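Local structure of flavodoxin (Bacillus cereus, 6FSG) at residues 2-7 with 44-49. The protein binds flavin mononucleotide and probably serves as a low-potential electron donor to a number of redox enzymes. Residues are numbered along the deposited sequence; the frame is centred on the assembly and turned at random. Where two conformers were deposited one is given.
Sequences KLVMIF and SILEQY
In the alpha-beta-alpha sandwich of the flavodoxin fold, Val4 and Ile6 of strand 2-7 meet Leu46 and Tyr49 of the 3-10 turn and loop that lead into the neighbouring strand 51-55. Tyr49 contributes the largest share of the contact. Its ring lies over the strand with one face turned to Val4, whose CB stands 3.6 Å from the ring centroid and 11° off the normal, a CH-pi contact. Valine suits this place because the extended strand backbone accommodates branching at CB, and CB and CG1 both press on the ring, with CG1 3.7 Å from Tyr49 CG. That CG1 is lodged between the backbone N and carbonyl carbon (chi1 65°), where it also reaches Leu46 CD2 at 3.8 Å. Toward the start of the strand, Lys2 has CG anti to its backbone N and an extended chain beyond, which runs obliquely past the ring and brings CE within 3.6 Å of Tyr49 CE1. Lysine thus lends its methylenes to the ring at the exposed margin of an otherwise buried contact. The tyrosine hydroxyl OH is hydrogen-bonded to Glu33 OE2 on strand 31-36, so the residue combines an apolar face with a satisfied polar end. Further along, Ile6 CD1 reaches Leu46 CD2 at 3.9 Å and, more loosely, Ile45 CD1 at 4.4 Å; isoleucine and leucine, branched and purely apolar, suit this largely buried place, where their terminal methyls meet. Leu46 also touches Ile52 and Leu80, while Met5 on the other side of the sheet packs against helix 13-26. Apolar side chains of the first strand, an inner one flanked by 31-36 and 51-55, covered by a connecting segment on one face and a helix on the other, are typical of the flavodoxin-like alpha/beta fold with its five-stranded parallel sheet of order 2-1-3-4-5.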
loop_
_atom_site.group_PDB
_atom_site.type_symbol
_atom_site.label_atom_id
_atom_site.label_comp_id
_atom_site.label_asym_id
_atom_site.label_seq_id
_atom_site.Cartn_x
_atom_site.Cartn_y
_atom_site.Cartn_z
ATOM N N LYS A 2 -2.480 14.504 6.537
ATOM C CA LYS A 2 -2.480 13.335 7.405
ATOM C C LYS A 2 -2.693 12.081 6.567
ATOM O O LYS A 2 -3.668 11.983 5.814
ATOM C CB LYS A 2 -3.547 13.443 8.496
ATOM C CG LYS A 2 -3.240 12.560 9.690
ATOM C CD LYS A 2 -4.189 12.748 10.871
ATOM C CE LYS A 2 -3.984 11.596 11.846
ATOM N NZ LYS A 2 -4.800 11.615 13.092
ATOM N N LEU A 3 -1.781 11.128 6.711
ATOM C CA LEU A 3 -1.728 9.962 5.850
ATOM C C LEU A 3 -1.791 8.684 6.672
ATOM O O LEU A 3 -1.430 8.655 7.850
ATOM C CB LEU A 3 -0.427 9.970 5.039
ATOM C CG LEU A 3 -0.132 11.290 4.324
ATOM C CD1 LEU A 3 1.242 11.208 3.695
ATOM C CD2 LEU A 3 -1.176 11.665 3.278
ATOM N N VAL A 4 -2.248 7.616 6.027
ATOM C CA VAL A 4 -2.263 6.288 6.626
ATOM C C VAL A 4 -1.648 5.290 5.656
ATOM O O VAL A 4 -1.864 5.366 4.440
ATOM C CB VAL A 4 -3.689 5.864 7.054
ATOM C CG1 VAL A 4 -4.624 5.712 5.854
ATOM C CG2 VAL A 4 -3.643 4.578 7.905
ATOM N N MET A 5 -0.877 4.354 6.206
ATOM C CA MET A 5 -0.329 3.228 5.464
ATOM C C MET A 5 -0.749 1.952 6.178
ATOM O O MET A 5 -0.534 1.814 7.385
ATOM C CB MET A 5 1.205 3.292 5.403
ATOM C CG MET A 5 1.855 2.128 4.662
ATOM S SD MET A 5 3.654 2.087 4.715
ATOM C CE MET A 5 4.075 3.436 3.615
ATOM N N ILE A 6 -1.313 1.008 5.435
ATOM C CA ILE A 6 -1.646 -0.303 5.978
ATOM C C ILE A 6 -0.937 -1.348 5.142
ATOM O O ILE A 6 -1.157 -1.436 3.927
ATOM C CB ILE A 6 -3.159 -0.553 6.025
ATOM C CG1 ILE A 6 -3.797 0.476 6.957
ATOM C CG2 ILE A 6 -3.445 -1.984 6.478
ATOM C CD1 ILE A 6 -5.283 0.464 6.938
ATOM N N PHE A 7 -0.099 -2.147 5.786
ATOM C CA PHE A 7 0.717 -3.130 5.082
ATOM C C PHE A 7 0.546 -4.527 5.669
ATOM O O PHE A 7 0.193 -4.706 6.842
ATOM C CB PHE A 7 2.216 -2.756 5.068
ATOM C CG PHE A 7 2.896 -3.018 6.371
ATOM C CD1 PHE A 7 2.853 -2.080 7.392
ATOM C CD2 PHE A 7 3.532 -4.227 6.601
ATOM C CE1 PHE A 7 3.447 -2.341 8.625
ATOM C CE2 PHE A 7 4.130 -4.489 7.815
ATOM C CZ PHE A 7 4.090 -3.549 8.831
ATOM N N SER A 44 -12.962 1.409 7.756
ATOM C CA SER A 44 -13.558 2.736 7.883
ATOM C C SER A 44 -12.526 3.807 8.213
ATOM O O SER A 44 -12.767 4.988 7.940
ATOM C CB SER A 44 -14.661 2.750 8.947
ATOM O OG SER A 44 -14.178 2.355 10.217
ATOM N N ILE A 45 -11.380 3.435 8.793
ATOM C CA ILE A 45 -10.405 4.464 9.144
ATOM C C ILE A 45 -9.862 5.165 7.902
ATOM O O ILE A 45 -9.441 6.325 7.975
ATOM C CB ILE A 45 -9.275 3.973 10.078
ATOM C CG1 ILE A 45 -8.270 3.081 9.352
ATOM C CG2 ILE A 45 -9.872 3.292 11.293
ATOM C CD1 ILE A 45 -7.129 2.632 10.251
ATOM N N LEU A 46 -9.876 4.492 6.745
ATOM C CA LEU A 46 -9.360 5.115 5.532
ATOM C C LEU A 46 -10.109 6.390 5.173
ATOM O O LEU A 46 -9.555 7.250 4.479
ATOM C CB LEU A 46 -9.434 4.162 4.345
ATOM C CG LEU A 46 -8.625 2.875 4.453
ATOM C CD1 LEU A 46 -8.690 2.128 3.149
ATOM C CD2 LEU A 46 -7.170 3.112 4.848
ATOM N N GLU A 47 -11.359 6.528 5.621
ATOM C CA GLU A 47 -12.122 7.734 5.327
ATOM C C GLU A 47 -11.590 8.959 6.053
ATOM O O GLU A 47 -11.964 10.087 5.706
ATOM C CB GLU A 47 -13.582 7.513 5.719
ATOM C CG GLU A 47 -14.279 6.516 4.832
ATOM C CD GLU A 47 -15.729 6.296 5.197
ATOM O OE1 GLU A 47 -16.090 6.422 6.386
ATOM O OE2 GLU A 47 -16.509 5.977 4.282
ATOM N N GLN A 48 -10.740 8.772 7.050
ATOM C CA GLN A 48 -10.333 9.863 7.921
ATOM C C GLN A 48 -8.960 10.414 7.594
ATOM O O GLN A 48 -8.449 11.247 8.344
ATOM C CB GLN A 48 -10.418 9.397 9.365
ATOM C CG GLN A 48 -11.874 9.326 9.762
ATOM C CD GLN A 48 -12.146 8.356 10.863
ATOM O OE1 GLN A 48 -12.288 7.162 10.631
ATOM N NE2 GLN A 48 -12.235 8.861 12.076
ATOM N N TYR A 49 -8.379 10.007 6.467
ATOM C CA TYR A 49 -7.035 10.402 6.072
ATOM C C TYR A 49 -7.039 11.033 4.687
ATOM O O TYR A 49 -7.886 10.724 3.849
ATOM C CB TYR A 49 -6.119 9.182 6.100
ATOM C CG TYR A 49 -5.867 8.740 7.510
ATOM C CD1 TYR A 49 -4.837 9.294 8.252
ATOM C CD2 TYR A 49 -6.686 7.810 8.117
ATOM C CE1 TYR A 49 -4.614 8.906 9.552
ATOM C CE2 TYR A 49 -6.473 7.413 9.414
ATOM C CZ TYR A 49 -5.437 7.967 10.135
ATOM O OH TYR A 49 -5.207 7.587 11.441
#